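Local coordinates for hypothetical protein Rv2991 (Mycobacterium tuberculosis, PDB 1RFE), which is of unknown function but probably binds coenzyme F420, as a member of the flavin-binding pyridoxamine 5'-phosphate oxidase-like family, at residues Gly25-Thr39 and Gln59-Leu73. Residues are numbered along the deposited sequence; the frame is centred on the assembly and turned at random. Where two conformers were deposited one is given.
Sequences GTLATIGPDGQPHLT and QKAVNLRRDPRVSFL
N63 lays its amide against the end of strand 25-30, its CB and CG packing on the carbonyl oxygen of I30. Its OD1 takes two hydrogen bonds: T29 OG1, 2.9 Å away, lies in the amide plane on a lone pair, while H37 ND1, in one of two conformers, comes in slightly tilted at 2.8 Å. An asparagine suits this buried spot, since its carbonyl can join helix 59-66 to both strands of the 25-39 hairpin. T29 serves two ends: with chi1 at 58° its hydroxyl faces N63, leaving CG2 to pack on L64 CD2 (3.7 Å). Farther out, D67 and R69 form a side-on salt bridge, NE to OD1 and NH2 to OD2, which fixes the guanidinium's rotation; I30 CD1 covers one of its faces, 3.5 Å from NH2. Antiparallel pairing joins T26 with L73 and A28 with S71; beyond the latter, a water bridges I30 N to the carbonyls of D67 and R69. On the other face L27 CB meets the edge of the F72 ring, and side-chain-less G25 fits its CA closely against F72 CZ (3.8 Å). As in the split barrels of FMN-binding relatives, strand 25-30 runs between 36-46 and 69-76, while helix 59-66 packs through L64 on strands 84-95 and 131-138.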
loop_
_atom_site.group_PDB
_atom_site.type_symbol
_atom_site.label_atom_id
_atom_site.label_comp_id
_atom_site.label_asym_id
_atom_site.label_seq_id
_atom_site.Cartn_x
_atom_site.Cartn_y
_atom_site.Cartn_z
ATOM N N GLY A 25 -0.759 -3.513 -3.263
ATOM C CA GLY A 25 0.409 -3.909 -2.526
ATOM C C GLY A 25 0.122 -5.102 -1.631
ATOM O O GLY A 25 -0.977 -5.568 -1.565
ATOM N N THR A 26 1.167 -5.571 -0.970
ATOM C CA THR A 26 1.124 -6.615 0.036
ATOM C C THR A 26 1.370 -6.061 1.430
ATOM O O THR A 26 2.404 -5.474 1.699
ATOM C CB THR A 26 2.201 -7.669 -0.275
ATOM O OG1 THR A 26 1.969 -8.234 -1.583
ATOM C CG2 THR A 26 2.093 -8.866 0.670
ATOM N N LEU A 27 0.384 -6.280 2.319
ATOM C CA LEU A 27 0.476 -5.895 3.688
ATOM C C LEU A 27 0.889 -7.116 4.487
ATOM O O LEU A 27 0.431 -8.203 4.212
ATOM C CB LEU A 27 -0.892 -5.400 4.180
ATOM C CG LEU A 27 -1.020 -5.079 5.678
ATOM C CD1 LEU A 27 -0.330 -3.786 5.999
ATOM C CD2 LEU A 27 -2.454 -5.055 6.054
ATOM N N ALA A 28 1.814 -6.929 5.425
ATOM C CA ALA A 28 2.102 -7.931 6.442
ATOM C C ALA A 28 1.764 -7.350 7.814
ATOM O O ALA A 28 2.302 -6.325 8.187
ATOM C CB ALA A 28 3.577 -8.325 6.432
ATOM N N THR A 29 0.953 -8.052 8.575
ATOM C CA THR A 29 0.822 -7.804 10.022
ATOM C C THR A 29 1.377 -9.005 10.792
ATOM O O THR A 29 1.764 -10.056 10.216
ATOM C CB THR A 29 -0.684 -7.575 10.426
ATOM O OG1 THR A 29 -1.479 -8.720 10.056
ATOM C CG2 THR A 29 -1.338 -6.473 9.649
ATOM N N ILE A 30 1.429 -8.882 12.098
ATOM C CA ILE A 30 2.079 -9.889 12.890
ATOM C C ILE A 30 0.995 -10.722 13.570
ATOM O O ILE A 30 0.211 -10.192 14.301
ATOM C CB ILE A 30 2.987 -9.239 13.932
ATOM C CG1 ILE A 30 4.055 -8.460 13.210
ATOM C CG2 ILE A 30 3.629 -10.334 14.881
ATOM C CD1 ILE A 30 5.008 -7.762 14.113
ATOM N N GLY A 31 0.941 -12.015 13.266
ATOM C CA GLY A 31 -0.023 -12.877 13.903
ATOM C C GLY A 31 0.246 -13.024 15.378
ATOM O O GLY A 31 1.317 -12.685 15.846
ATOM N N PRO A 32 -0.717 -13.576 16.110
ATOM C CA PRO A 32 -0.571 -13.734 17.563
ATOM C C PRO A 32 0.587 -14.622 18.020
ATOM O O PRO A 32 1.034 -14.476 19.163
ATOM C CB PRO A 32 -1.926 -14.346 18.021
ATOM C CG PRO A 32 -2.614 -14.786 16.857
ATOM C CD PRO A 32 -2.018 -14.070 15.637
ATOM N N ASP A 33 1.064 -15.516 17.167
ATOM C CA ASP A 33 2.272 -16.339 17.488
ATOM C C ASP A 33 3.535 -15.843 16.780
ATOM O O ASP A 33 4.560 -16.535 16.751
ATOM C CB ASP A 33 2.029 -17.829 17.143
ATOM C CG ASP A 33 1.729 -18.050 15.675
ATOM O OD1 ASP A 33 1.561 -17.066 14.899
ATOM O OD2 ASP A 33 1.654 -19.175 15.172
ATOM N N GLY A 34 3.467 -14.614 16.255
ATOM C CA GLY A 34 4.568 -14.020 15.572
ATOM C C GLY A 34 4.659 -14.256 14.077
ATOM O O GLY A 34 5.504 -13.641 13.410
ATOM N N GLN A 35 3.834 -15.154 13.554
ATOM C CA GLN A 35 3.756 -15.475 12.104
ATOM C C GLN A 35 3.339 -14.308 11.253
ATOM O O GLN A 35 2.328 -13.716 11.535
ATOM C CB GLN A 35 2.756 -16.608 11.838
ATOM C CG GLN A 35 2.689 -17.066 10.352
ATOM C CD GLN A 35 3.823 -17.949 9.908
ATOM O OE1 GLN A 35 4.272 -18.791 10.660
ATOM N NE2 GLN A 35 4.220 -17.830 8.634
ATOM N N PRO A 36 4.087 -13.972 10.198
ATOM C CA PRO A 36 3.653 -12.896 9.326
ATOM C C PRO A 36 2.366 -13.277 8.572
ATOM O O PRO A 36 2.271 -14.362 8.027
ATOM C CB PRO A 36 4.812 -12.689 8.374
ATOM C CG PRO A 36 5.865 -13.521 8.803
ATOM C CD PRO A 36 5.376 -14.522 9.787
ATOM N N HIS A 37 1.380 -12.396 8.629
ATOM C CA HIS A 37 0.082 -12.637 8.022
ATOM C C HIS A 37 0.028 -11.729 6.813
ATOM O O HIS A 37 0.076 -10.510 6.968
ATOM C CB HIS A 37 -1.059 -12.303 8.990
ATOM C CG HIS A 37 -1.366 -13.398 9.974
ATOM N ND1 HIS A 37 -2.166 -13.194 11.088
ATOM C CD2 HIS A 37 -0.998 -14.707 10.002
ATOM C CE1 HIS A 37 -2.287 -14.337 11.747
ATOM N NE2 HIS A 37 -1.564 -15.260 11.127
ATOM N N LEU A 38 -0.071 -12.333 5.620
ATOM C CA LEU A 38 -0.016 -11.585 4.369
ATOM C C LEU A 38 -1.345 -11.449 3.647
ATOM O O LEU A 38 -2.058 -12.434 3.484
ATOM C CB LEU A 38 0.959 -12.248 3.429
ATOM C CG LEU A 38 2.406 -12.443 3.883
ATOM C CD1 LEU A 38 3.271 -13.033 2.725
ATOM C CD2 LEU A 38 3.013 -11.131 4.523
ATOM N N THR A 39 -1.655 -10.238 3.158
ATOM C CA THR A 39 -2.859 -10.019 2.331
ATOM C C THR A 39 -2.517 -9.057 1.194
ATOM O O THR A 39 -1.665 -8.197 1.346
ATOM C CB THR A 39 -4.028 -9.441 3.164
ATOM O OG1 THR A 39 -3.717 -8.106 3.574
ATOM C CG2 THR A 39 -4.252 -10.206 4.484
ATOM N N GLN A 59 -9.019 -10.224 10.849
ATOM C CA GLN A 59 -7.755 -10.653 11.416
ATOM C C GLN A 59 -6.707 -9.525 11.464
ATOM O O GLN A 59 -5.932 -9.435 12.435
ATOM C CB GLN A 59 -7.167 -11.860 10.684
ATOM C CG GLN A 59 -6.007 -12.518 11.427
ATOM C CD GLN A 59 -6.402 -13.027 12.819
ATOM O OE1 GLN A 59 -5.794 -12.639 13.852
ATOM N NE2 GLN A 59 -7.417 -13.887 12.856
ATOM N N LYS A 60 -6.665 -8.702 10.429
ATOM C CA LYS A 60 -5.633 -7.714 10.336
ATOM C C LYS A 60 -5.819 -6.614 11.389
ATOM O O LYS A 60 -4.833 -6.188 12.023
ATOM C CB LYS A 60 -5.329 -7.279 8.864
ATOM C CG LYS A 60 -6.205 -6.269 8.108
ATOM C CD LYS A 60 -6.412 -6.690 6.613
ATOM C CE LYS A 60 -7.603 -7.741 6.391
ATOM N NZ LYS A 60 -7.577 -9.106 7.236
ATOM N N ALA A 61 -7.076 -6.245 11.648
ATOM C CA ALA A 61 -7.392 -5.256 12.677
ATOM C C ALA A 61 -7.085 -5.788 14.086
ATOM O O ALA A 61 -6.582 -5.058 14.913
ATOM C CB ALA A 61 -8.821 -4.845 12.586
ATOM N N VAL A 62 -7.376 -7.055 14.314
ATOM C CA VAL A 62 -7.042 -7.745 15.565
ATOM C C VAL A 62 -5.528 -7.873 15.763
ATOM O O VAL A 62 -5.013 -7.504 16.812
ATOM C CB VAL A 62 -7.771 -9.135 15.671
ATOM C CG1 VAL A 62 -7.085 -10.071 16.712
ATOM C CG2 VAL A 62 -9.231 -8.927 16.024
ATOM N N ASN A 63 -4.799 -8.247 14.715
ATOM C CA ASN A 63 -3.336 -8.263 14.804
ATOM C C ASN A 63 -2.818 -6.886 15.147
ATOM O O ASN A 63 -1.902 -6.690 15.976
ATOM C CB ASN A 63 -2.667 -8.708 13.498
ATOM C CG ASN A 63 -2.904 -10.153 13.140
ATOM O OD1 ASN A 63 -2.639 -10.535 11.971
ATOM N ND2 ASN A 63 -3.440 -10.981 14.079
ATOM N N LEU A 64 -3.423 -5.890 14.529
ATOM C CA LEU A 64 -2.842 -4.578 14.621
ATOM C C LEU A 64 -3.053 -3.841 15.963
ATOM O O LEU A 64 -2.290 -2.971 16.302
ATOM C CB LEU A 64 -3.330 -3.700 13.490
ATOM C CG LEU A 64 -2.650 -3.974 12.155
ATOM C CD1 LEU A 64 -3.340 -3.137 11.063
ATOM C CD2 LEU A 64 -1.191 -3.716 12.179
ATOM N N ARG A 65 -4.100 -4.173 16.672
ATOM C CA ARG A 65 -4.382 -3.554 17.962
ATOM C C ARG A 65 -3.454 -4.174 18.982
ATOM O O ARG A 65 -3.004 -3.486 19.910
ATOM C CB ARG A 65 -5.848 -3.787 18.377
ATOM C CG ARG A 65 -6.870 -2.851 17.669
ATOM C CD ARG A 65 -8.332 -3.034 18.108
ATOM N NE ARG A 65 -9.271 -2.606 17.060
ATOM C CZ ARG A 65 -10.038 -3.406 16.275
ATOM N NH1 ARG A 65 -10.043 -4.733 16.374
ATOM N NH2 ARG A 65 -10.830 -2.828 15.356
ATOM N N ARG A 66 -3.176 -5.466 18.792
ATOM C CA ARG A 66 -2.264 -6.241 19.645
ATOM C C ARG A 66 -0.814 -5.837 19.391
ATOM O O ARG A 66 -0.040 -5.741 20.314
ATOM C CB ARG A 66 -2.467 -7.755 19.403
ATOM C CG ARG A 66 -1.663 -8.655 20.365
ATOM C CD ARG A 66 -1.820 -10.166 20.206
ATOM N N ASP A 67 -0.473 -5.559 18.128
ATOM C CA ASP A 67 0.872 -5.184 17.748
ATOM C C ASP A 67 0.838 -4.269 16.493
ATOM O O ASP A 67 0.624 -4.758 15.390
ATOM C CB ASP A 67 1.691 -6.441 17.506
ATOM C CG ASP A 67 3.167 -6.165 17.312
ATOM O OD1 ASP A 67 3.597 -5.045 16.864
ATOM O OD2 ASP A 67 3.996 -7.082 17.542
ATOM N N PRO A 68 1.117 -2.973 16.640
ATOM C CA PRO A 68 0.894 -2.013 15.548
ATOM C C PRO A 68 1.878 -2.128 14.395
ATOM O O PRO A 68 1.724 -1.396 13.452
ATOM C CB PRO A 68 1.124 -0.644 16.224
ATOM C CG PRO A 68 1.231 -0.936 17.674
ATOM C CD PRO A 68 1.725 -2.315 17.802
ATOM N N ARG A 69 2.895 -2.972 14.508
ATOM C CA ARG A 69 3.961 -3.058 13.522
ATOM C C ARG A 69 3.423 -3.673 12.214
ATOM O O ARG A 69 2.696 -4.664 12.225
ATOM C CB ARG A 69 5.147 -3.852 14.089
ATOM C CG ARG A 69 5.981 -3.043 15.152
ATOM C CD ARG A 69 7.122 -3.805 15.723
ATOM N NE ARG A 69 6.652 -5.090 16.272
ATOM C CZ ARG A 69 7.421 -6.142 16.518
ATOM N NH1 ARG A 69 8.714 -6.108 16.285
ATOM N NH2 ARG A 69 6.883 -7.245 17.000
ATOM N N VAL A 70 3.725 -2.998 11.114
ATOM C CA VAL A 70 3.297 -3.385 9.781
ATOM C C VAL A 70 4.418 -3.260 8.785
ATOM O O VAL A 70 5.365 -2.451 8.969
ATOM C CB VAL A 70 2.169 -2.494 9.183
ATOM C CG1 VAL A 70 0.905 -2.966 9.582
ATOM C CG2 VAL A 70 2.346 -0.984 9.490
ATOM N N SER A 71 4.314 -4.054 7.720
ATOM C CA SER A 71 5.110 -3.838 6.516
ATOM C C SER A 71 4.202 -3.789 5.315
ATOM O O SER A 71 3.140 -4.462 5.280
ATOM C CB SER A 71 6.121 -4.964 6.314
ATOM O OG SER A 71 6.951 -5.049 7.443
ATOM N N PHE A 72 4.594 -3.003 4.316
ATOM C CA PHE A 72 3.757 -2.893 3.108
ATOM C C PHE A 72 4.676 -2.772 1.926
ATOM O O PHE A 72 5.594 -1.961 1.950
ATOM C CB PHE A 72 2.804 -1.703 3.239
ATOM C CG PHE A 72 1.693 -1.673 2.226
ATOM C CD1 PHE A 72 0.568 -2.437 2.394
ATOM C CD2 PHE A 72 1.779 -0.853 1.107
ATOM C CE1 PHE A 72 -0.448 -2.388 1.448
ATOM C CE2 PHE A 72 0.771 -0.790 0.186
ATOM C CZ PHE A 72 -0.353 -1.564 0.358
ATOM N N LEU A 73 4.416 -3.567 0.879
ATOM C CA LEU A 73 5.289 -3.651 -0.284
ATOM C C LEU A 73 4.513 -3.438 -1.596
ATOM O O LEU A 73 3.497 -4.071 -1.838
ATOM C CB LEU A 73 6.010 -5.017 -0.321
ATOM C CG LEU A 73 7.096 -5.235 -1.427
ATOM C CD1 LEU A 73 8.185 -6.230 -1.039
ATOM C CD2 LEU A 73 6.495 -5.763 -2.738
HETATM O O HOH W 1 3.529 -6.778 -3.508
HETATM O O HOH W 2 1.020 -6.449 13.155
HETATM O O HOH W 3 -0.242 -9.156 16.815
#